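Long-range contacts in immunoreactive 84kD antigen PG93 (Porphyromonas gingivalis, PDB 5M11), which probably serves at the bacterial surface as the PorZ component of the type IX secretion system and binds zinc and calcium ions: residues 84-89 with 131-136; 96-101 with 138-143; 65-70 with 113-118. All coordinates share one frame; numbering follows the deposited sequence.

All three contacts join the same two neighbouring four-stranded antiparallel sheets of the N-terminal beta-propeller, 65-98 and 112-144, each pairing the equivalent strand of one sheet with that of the other. Contact 3 joins the first strands, contact 1 the third and contact 2 the fourth, so the series crosses the interface. Centres of contacts 1 and 2 are about 5 Å apart, and backbone hydrogen bonds such as Ile86 with Val98 connect them directly; contact 3 lies about 10 Å from contact 1 and 14 Å from contact 2, centre to centre. A zinc ion sits beside contacts 1 and 2, held by Asp134 and Glu137, whereas the Ile117 side chain of contact 3 is about 13 Å from it.

Contact 1: residues 84-89 with 131-136; sequences GNIDIL and SVLDVA. With ZN (zinc ion), chain I.
Ile88 has the largest share of this contact between strand 86-89 and residues 131-136. Its side chain crosses that of Val135 obliquely, CG2 lying 3.9 Å from Val135 CG1. The longer branch starts anti to the carbonyl carbon (chi1 -60°) and runs on nearly extended, which brings CD1 to the backbone of Val135, 3.3 Å from Val135 O. The same methyl reaches a terminal methyl of Leu133, with Ile88 CD1 4.3 Å from Leu133 CD1. The other branch of that leucine serves the neighbouring isoleucine: Ile86 CG2, anti to its own backbone N, meets Leu133 CD2 tip to tip at 4.0 Å. Leu133 thus spans both isoleucines, one methyl to each.

The axes of strands 86-89 and 131-134 are 10.4 Å apart at their closest and their directions differ by 32°, the spacing of two sheets packed face to face through side chains. Val98, in the strand next to 86-89, touches Ile86, Ile88 and Leu133 and closes the apolar cluster on one flank, and Val78 reaches Leu133 from strand 76-81.

Asp87 points away from 131-136, and its carboxylate is hydrogen-bonded by Tyr81 and Asn97 of its own sheet and by Ser61 in the loop before it. Asp134, with CG anti to the backbone N, directs OD2 to the zinc ion at 2.1 Å, and Glu137 OE2 binds the same ion. Contact 1 is therefore apolar between the sheets while its carboxylates are turned away from the interface, one into hydrogen bonds and one to the metal, and the zinc would be expected to keep Asp134 ionised.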
loop_
_atom_site.group_PDB
_atom_site.type_symbol
_atom_site.label_atom_id
_atom_site.label_comp_id
_atom_site.label_asym_id
_atom_site.label_seq_id
_atom_site.Cartn_x
_atom_site.Cartn_y
_atom_site.Cartn_z
ATOM N N GLY A 84 10.596 1.620 -13.311
ATOM C CA GLY A 84 11.283 2.131 -14.488
ATOM C C GLY A 84 10.598 3.328 -15.134
ATOM O O GLY A 84 11.158 3.956 -16.045
ATOM N N ASN A 85 9.396 3.672 -14.668
ATOM C CA ASN A 85 8.658 4.825 -15.183
ATOM C C ASN A 85 9.299 6.161 -14.788
ATOM O O ASN A 85 9.984 6.252 -13.767
ATOM C CB ASN A 85 7.229 4.791 -14.666
ATOM C CG ASN A 85 6.195 5.247 -15.649
ATOM O OD1 ASN A 85 6.460 5.985 -16.605
ATOM N ND2 ASN A 85 4.977 4.836 -15.402
ATOM N N ILE A 86 9.050 7.196 -15.594
ATOM C CA ILE A 86 9.534 8.565 -15.402
ATOM C C ILE A 86 8.372 9.547 -15.561
ATOM O O ILE A 86 7.519 9.399 -16.456
ATOM C CB ILE A 86 10.672 8.894 -16.410
ATOM C CG1 ILE A 86 11.969 8.093 -16.127
ATOM C CG2 ILE A 86 10.952 10.390 -16.498
ATOM C CD1 ILE A 86 12.703 7.690 -17.352
ATOM N N ASP A 87 8.376 10.571 -14.708
ATOM C CA ASP A 87 7.446 11.687 -14.745
ATOM C C ASP A 87 8.254 12.972 -14.709
ATOM O O ASP A 87 9.326 12.994 -14.096
ATOM C CB ASP A 87 6.459 11.633 -13.561
ATOM C CG ASP A 87 5.144 10.912 -13.809
ATOM O OD1 ASP A 87 4.886 10.515 -14.975
ATOM O OD2 ASP A 87 4.347 10.794 -12.855
ATOM N N ILE A 88 7.767 14.030 -15.390
ATOM C CA ILE A 88 8.396 15.348 -15.356
ATOM C C ILE A 88 7.365 16.282 -14.808
ATOM O O ILE A 88 6.283 16.415 -15.381
ATOM C CB ILE A 88 9.013 15.829 -16.693
ATOM C CG1 ILE A 88 10.109 14.843 -17.161
ATOM C CG2 ILE A 88 9.623 17.218 -16.506
ATOM C CD1 ILE A 88 10.443 14.861 -18.625
ATOM N N LEU A 89 7.670 16.866 -13.655
ATOM C CA LEU A 89 6.821 17.808 -12.932
ATOM C C LEU A 89 7.293 19.215 -13.280
ATOM O O LEU A 89 8.346 19.645 -12.797
ATOM C CB LEU A 89 6.953 17.517 -11.423
ATOM C CG LEU A 89 5.789 17.860 -10.505
ATOM C CD1 LEU A 89 5.844 17.014 -9.251
ATOM C CD2 LEU A 89 5.838 19.319 -10.083
ATOM N N SER A 131 20.693 6.046 -19.705
ATOM C CA SER A 131 19.651 6.695 -20.492
ATOM C C SER A 131 19.745 8.228 -20.478
ATOM O O SER A 131 19.905 8.849 -19.411
ATOM C CB SER A 131 18.281 6.263 -19.995
ATOM O OG SER A 131 18.012 4.972 -20.508
ATOM N N VAL A 132 19.653 8.838 -21.670
ATOM C CA VAL A 132 19.675 10.292 -21.807
ATOM C C VAL A 132 18.231 10.738 -21.916
ATOM O O VAL A 132 17.514 10.361 -22.862
ATOM C CB VAL A 132 20.537 10.829 -22.974
ATOM C CG1 VAL A 132 20.663 12.339 -22.900
ATOM C CG2 VAL A 132 21.905 10.208 -22.952
ATOM N N LEU A 133 17.812 11.531 -20.941
ATOM C CA LEU A 133 16.472 12.034 -20.913
ATOM C C LEU A 133 16.470 13.490 -21.311
ATOM O O LEU A 133 17.293 14.280 -20.823
ATOM C CB LEU A 133 15.873 11.814 -19.523
ATOM C CG LEU A 133 14.587 12.510 -19.137
ATOM C CD1 LEU A 133 13.431 12.085 -20.005
ATOM C CD2 LEU A 133 14.286 12.225 -17.688
ATOM N N ASP A 134 15.566 13.822 -22.256
ATOM C CA ASP A 134 15.335 15.176 -22.708
ATOM C C ASP A 134 14.142 15.671 -21.869
ATOM O O ASP A 134 12.979 15.376 -22.155
ATOM C CB ASP A 134 15.120 15.239 -24.229
ATOM C CG ASP A 134 14.857 16.618 -24.804
ATOM O OD1 ASP A 134 14.620 17.564 -24.017
ATOM O OD2 ASP A 134 14.868 16.752 -26.042
ATOM N N VAL A 135 14.473 16.361 -20.778
ATOM C CA VAL A 135 13.543 16.882 -19.800
ATOM C C VAL A 135 12.529 17.843 -20.455
ATOM O O VAL A 135 11.341 17.638 -20.255
ATOM C CB VAL A 135 14.310 17.533 -18.621
ATOM C CG1 VAL A 135 13.340 18.032 -17.548
ATOM C CG2 VAL A 135 15.343 16.562 -18.023
ATOM N N ALA A 136 12.963 18.845 -21.251
ATOM C CA ALA A 136 12.023 19.788 -21.904
ATOM C C ALA A 136 10.986 19.107 -22.791
ATOM O O ALA A 136 9.837 19.531 -22.804
ATOM C CB ALA A 136 12.783 20.796 -22.746
HETATM ZN ZN ZN I . 14.782 18.725 -26.810
#

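Contact 2: residues 96-101 with 138-143; sequences TNVPAL and ARIPAT
Thr96 opens the contact with its methyl: CG2, anti to the backbone N, comes to 3.5 Å from Ala138 CB, while OG1 takes the branch beside the N. Asn97 points away and commits its amide to the neighbouring strand, ND2 donating to Asp87 OD1 there and to Asn85 OD1 just before it. Val98 turns back and splits its two methyls between two partners. CG2 lies 3.6 Å from Ala138 CB, so the Ala138 methyl sits between Thr96 and Val98; CG1 lies 3.7 Å from Ile140 CD1, the two side chains crossing obliquely and the isoleucine chain about 30° short of fully extended (chi2 150°).

Ala138 is the first residue of a G1 beta bulge, with left-handed backbone angles (41°/55°), and Arg139 faces Asp134 as well. The bulge lies in the hairpin of the fourth, outer strand of one propeller sheet, alongside the last strand, 95-98, of the preceding sheet. Arg139 points away from 96-101, and its guanidinium lies near the zinc site, where NH2 makes a weak hydrogen bond to Glu137 OE2.

Past Pro99 the chain bends into a short, weakly bonded helical turn. Ala100 offers CB to Ile140 CD1 at 4.2 Å. Leu101 brings its branch point alongside, CG 4.3 Å from Ile140 CD1, and packs on Ile86 and Leu107 as well.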
loop_
_atom_site.group_PDB
_atom_site.type_symbol
_atom_site.label_atom_id
_atom_site.label_comp_id
_atom_site.label_asym_id
_atom_site.label_seq_id
_atom_site.Cartn_x
_atom_site.Cartn_y
_atom_site.Cartn_z
ATOM N N THR A 96 4.330 15.091 -16.974
ATOM C CA THR A 96 4.530 14.562 -18.324
ATOM C C THR A 96 5.175 13.195 -18.187
ATOM O O THR A 96 6.244 13.080 -17.566
ATOM C CB THR A 96 5.338 15.533 -19.182
ATOM O OG1 THR A 96 4.819 16.852 -19.013
ATOM C CG2 THR A 96 5.298 15.169 -20.627
ATOM N N ASN A 97 4.519 12.160 -18.741
ATOM C CA ASN A 97 5.002 10.784 -18.603
ATOM C C ASN A 97 6.086 10.415 -19.627
ATOM O O ASN A 97 5.992 10.810 -20.788
ATOM C CB ASN A 97 3.830 9.784 -18.697
ATOM C CG ASN A 97 4.056 8.454 -17.999
ATOM O OD1 ASN A 97 3.533 7.408 -18.416
ATOM N ND2 ASN A 97 4.821 8.458 -16.903
ATOM N N VAL A 98 7.104 9.651 -19.203
ATOM C CA VAL A 98 8.159 9.142 -20.091
ATOM C C VAL A 98 8.249 7.616 -19.793
ATOM O O VAL A 98 9.074 7.188 -18.969
ATOM C CB VAL A 98 9.514 9.909 -19.957
ATOM C CG1 VAL A 98 10.498 9.486 -21.028
ATOM C CG2 VAL A 98 9.322 11.429 -20.000
ATOM N N PRO A 99 7.340 6.785 -20.388
ATOM C CA PRO A 99 7.295 5.350 -20.027
ATOM C C PRO A 99 8.186 4.401 -20.835
ATOM O O PRO A 99 8.045 3.182 -20.669
ATOM C CB PRO A 99 5.836 4.986 -20.272
ATOM C CG PRO A 99 5.391 5.895 -21.348
ATOM C CD PRO A 99 6.243 7.130 -21.323
ATOM N N ALA A 100 9.079 4.935 -21.693
ATOM C CA ALA A 100 9.983 4.157 -22.561
ATOM C C ALA A 100 10.764 3.065 -21.820
ATOM O O ALA A 100 10.853 1.958 -22.355
ATOM C CB ALA A 100 10.962 5.082 -23.260
ATOM N N LEU A 101 11.313 3.357 -20.601
ATOM C CA LEU A 101 12.106 2.385 -19.842
ATOM C C LEU A 101 11.241 1.308 -19.261
ATOM O O LEU A 101 11.620 0.148 -19.353
ATOM C CB LEU A 101 12.955 3.029 -18.730
ATOM C CG LEU A 101 14.138 3.919 -19.181
ATOM C CD1 LEU A 101 14.815 4.566 -17.996
ATOM C CD2 LEU A 101 15.171 3.126 -19.961
ATOM N N ALA A 138 10.321 15.551 -22.815
ATOM C CA ALA A 138 9.909 14.261 -22.262
ATOM C C ALA A 138 10.173 13.070 -23.215
ATOM O O ALA A 138 9.255 12.321 -23.544
ATOM C CB ALA A 138 8.438 14.322 -21.903
ATOM N N ARG A 139 11.415 12.904 -23.670
ATOM C CA ARG A 139 11.722 11.786 -24.559
ATOM C C ARG A 139 13.134 11.282 -24.329
ATOM O O ARG A 139 13.998 12.063 -23.918
ATOM C CB ARG A 139 11.497 12.139 -26.043
ATOM C CG ARG A 139 12.244 13.346 -26.568
ATOM C CD ARG A 139 12.075 13.455 -28.083
ATOM N NE ARG A 139 12.771 14.619 -28.631
ATOM C CZ ARG A 139 14.094 14.693 -28.796
ATOM N NH1 ARG A 139 14.874 13.668 -28.458
ATOM N NH2 ARG A 139 14.647 15.798 -29.277
ATOM N N ILE A 140 13.367 9.980 -24.592
ATOM C CA ILE A 140 14.695 9.402 -24.400
ATOM C C ILE A 140 15.358 9.156 -25.785
ATOM O O ILE A 140 15.053 8.170 -26.452
ATOM C CB ILE A 140 14.657 8.157 -23.487
ATOM C CG1 ILE A 140 14.336 8.586 -22.050
ATOM C CG2 ILE A 140 15.972 7.400 -23.545
ATOM C CD1 ILE A 140 13.637 7.590 -21.305
ATOM N N PRO A 141 16.226 10.079 -26.249
ATOM C CA PRO A 141 16.834 9.908 -27.573
ATOM C C PRO A 141 17.892 8.822 -27.675
ATOM O O PRO A 141 18.314 8.514 -28.789
ATOM C CB PRO A 141 17.488 11.260 -27.827
ATOM C CG PRO A 141 17.739 11.834 -26.497
ATOM C CD PRO A 141 16.619 11.368 -25.637
ATOM N N ALA A 142 18.368 8.269 -26.538
ATOM C CA ALA A 142 19.458 7.274 -26.532
ATOM C C ALA A 142 19.572 6.563 -25.215
ATOM O O ALA A 142 19.306 7.148 -24.173
ATOM C CB ALA A 142 20.789 7.966 -26.818
ATOM N N THR A 143 20.036 5.315 -25.263
ATOM C CA THR A 143 20.386 4.498 -24.108
ATOM C C THR A 143 21.684 3.843 -24.491
ATOM O O THR A 143 21.719 3.077 -25.453
ATOM C CB THR A 143 19.278 3.503 -23.658
ATOM O OG1 THR A 143 18.139 4.229 -23.187
ATOM C CG2 THR A 143 19.747 2.584 -22.523
#

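Contact 3: residues 65-70 with 113-118; sequences VSSIAY and NRLLIV
Leu115, Ala69 and Ile117 bury the most surface here, and they interdigitate: the single methyl of Ala69 fits between the two larger side chains of the facing strand. Ala69 CB lies 3.8 Å from Leu115 CG on one side and 3.6 Å from Ile117 CD1 on the other.

Leu115 sets its CG anti to the backbone N (chi1 178°), and its second torsion turns CD2 back towards Ser67. There CD2 comes within 3.9 Å of Ile68 C and rests 3.8 Å from Ser67 OG, an approach of methyl to hydroxyl with no polar bond between them. Ile117 takes the other course, CG1 anti to the carbonyl carbon and the chain then fully extended (chi2 -172°), so that CD1 lies against the peptide after Ala69, 3.5 Å from Ala69 C. Its shorter branch faces the next carbonyl, Ile117 CG2 being 3.8 Å from Tyr70 O.

Small Ser67 and Ala69 are consistent with the close approach of the strands: their axes come to 7.2 Å and run within 10° of parallel. Ile68 turns to Phe33 and Val35 of the sheet before, and on the far side Leu116 meets Val153 while Arg114 forms a salt bridge with Asp152, both of the sheet that follows. First strands of successive four-stranded sheets, side by side and nearly parallel, each with a sheet on either side, are the arrangement of adjacent blades in a beta-propeller.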
loop_
_atom_site.group_PDB
_atom_site.type_symbol
_atom_site.label_atom_id
_atom_site.label_comp_id
_atom_site.label_asym_id
_atom_site.label_seq_id
_atom_site.Cartn_x
_atom_site.Cartn_y
_atom_site.Cartn_z
ATOM N N VAL A 65 8.192 5.926 -5.794
ATOM C CA VAL A 65 9.286 6.790 -6.232
ATOM C C VAL A 65 10.622 6.175 -5.747
ATOM O O VAL A 65 10.761 5.848 -4.572
ATOM C CB VAL A 65 9.075 8.253 -5.774
ATOM C CG1 VAL A 65 10.207 9.146 -6.248
ATOM C CG2 VAL A 65 7.737 8.789 -6.269
ATOM N N SER A 66 11.563 5.968 -6.692
ATOM C CA SER A 66 12.882 5.366 -6.513
ATOM C C SER A 66 13.997 6.423 -6.444
ATOM O O SER A 66 15.103 6.097 -6.022
ATOM C CB SER A 66 13.151 4.391 -7.661
ATOM O OG SER A 66 14.426 3.767 -7.630
ATOM N N SER A 67 13.731 7.666 -6.872
ATOM C CA SER A 67 14.688 8.791 -6.881
ATOM C C SER A 67 14.084 10.035 -7.555
ATOM O O SER A 67 13.151 9.923 -8.354
ATOM C CB SER A 67 15.971 8.407 -7.613
ATOM O OG SER A 67 16.877 9.491 -7.638
ATOM N N ILE A 68 14.669 11.210 -7.277
ATOM C CA ILE A 68 14.252 12.493 -7.851
ATOM C C ILE A 68 15.447 13.425 -8.091
ATOM O O ILE A 68 16.500 13.260 -7.469
ATOM C CB ILE A 68 13.201 13.201 -6.953
ATOM C CG1 ILE A 68 13.576 13.131 -5.446
ATOM C CG2 ILE A 68 11.789 12.680 -7.234
ATOM C CD1 ILE A 68 12.777 14.122 -4.513
ATOM N N ALA A 69 15.271 14.419 -8.973
ATOM C CA ALA A 69 16.272 15.469 -9.220
ATOM C C ALA A 69 15.615 16.678 -9.904
ATOM O O ALA A 69 14.595 16.516 -10.579
ATOM C CB ALA A 69 17.442 14.945 -10.029
ATOM N N TYR A 70 16.171 17.892 -9.694
ATOM C CA TYR A 70 15.615 19.142 -10.203
ATOM C C TYR A 70 16.477 19.760 -11.295
ATOM O O TYR A 70 17.698 19.790 -11.196
ATOM C CB TYR A 70 15.445 20.131 -9.031
ATOM C CG TYR A 70 14.948 21.521 -9.379
ATOM C CD1 TYR A 70 13.598 21.754 -9.657
ATOM C CD2 TYR A 70 15.801 22.619 -9.330
ATOM C CE1 TYR A 70 13.131 23.036 -9.957
ATOM C CE2 TYR A 70 15.350 23.901 -9.635
ATOM C CZ TYR A 70 14.013 24.108 -9.955
ATOM O OH TYR A 70 13.572 25.391 -10.220
ATOM N N ASN A 113 21.112 3.943 -10.064
ATOM C CA ASN A 113 22.314 4.199 -9.281
ATOM C C ASN A 113 22.611 5.695 -9.272
ATOM O O ASN A 113 23.061 6.216 -8.253
ATOM C CB ASN A 113 23.507 3.389 -9.843
ATOM C CG ASN A 113 23.237 1.904 -10.059
ATOM O OD1 ASN A 113 22.762 1.167 -9.170
ATOM N ND2 ASN A 113 23.542 1.427 -11.256
ATOM N N ARG A 114 22.350 6.399 -10.397
ATOM C CA ARG A 114 22.597 7.843 -10.490
ATOM C C ARG A 114 21.576 8.537 -11.401
ATOM O O ARG A 114 21.257 8.041 -12.487
ATOM C CB ARG A 114 24.042 8.130 -10.973
ATOM C CG ARG A 114 24.486 9.593 -10.883
ATOM C CD ARG A 114 24.686 10.094 -9.461
ATOM N NE ARG A 114 25.846 9.494 -8.791
ATOM C CZ ARG A 114 25.994 9.422 -7.467
ATOM N NH1 ARG A 114 25.058 9.899 -6.660
ATOM N NH2 ARG A 114 27.083 8.877 -6.943
ATOM N N LEU A 115 21.063 9.681 -10.932
ATOM C CA LEU A 115 20.153 10.558 -11.663
ATOM C C LEU A 115 20.830 11.894 -11.689
ATOM O O LEU A 115 20.733 12.661 -10.738
ATOM C CB LEU A 115 18.762 10.600 -11.004
ATOM C CG LEU A 115 17.631 11.494 -11.551
ATOM C CD1 LEU A 115 17.620 11.571 -13.064
ATOM C CD2 LEU A 115 16.284 11.005 -11.046
ATOM N N LEU A 116 21.613 12.120 -12.731
ATOM C CA LEU A 116 22.407 13.313 -12.916
ATOM C C LEU A 116 21.720 14.300 -13.863
ATOM O O LEU A 116 21.539 13.990 -15.034
ATOM C CB LEU A 116 23.780 12.883 -13.473
ATOM C CG LEU A 116 24.790 13.994 -13.685
ATOM C CD1 LEU A 116 25.368 14.471 -12.361
ATOM C CD2 LEU A 116 25.883 13.536 -14.602
ATOM N N ILE A 117 21.366 15.496 -13.379
ATOM C CA ILE A 117 20.762 16.532 -14.249
ATOM C C ILE A 117 21.819 17.605 -14.594
ATOM O O ILE A 117 22.297 18.323 -13.703
ATOM C CB ILE A 117 19.486 17.174 -13.648
ATOM C CG1 ILE A 117 18.359 16.127 -13.520
ATOM C CG2 ILE A 117 19.077 18.406 -14.466
ATOM C CD1 ILE A 117 17.029 16.630 -13.132
ATOM N N VAL A 118 22.207 17.674 -15.876
ATOM C CA VAL A 118 23.165 18.659 -16.399
ATOM C C VAL A 118 22.418 19.504 -17.410
ATOM O O VAL A 118 22.037 18.990 -18.458
ATOM C CB VAL A 118 24.429 18.006 -17.017
ATOM C CG1 VAL A 118 25.435 19.062 -17.431
ATOM C CG2 VAL A 118 25.059 16.994 -16.075
#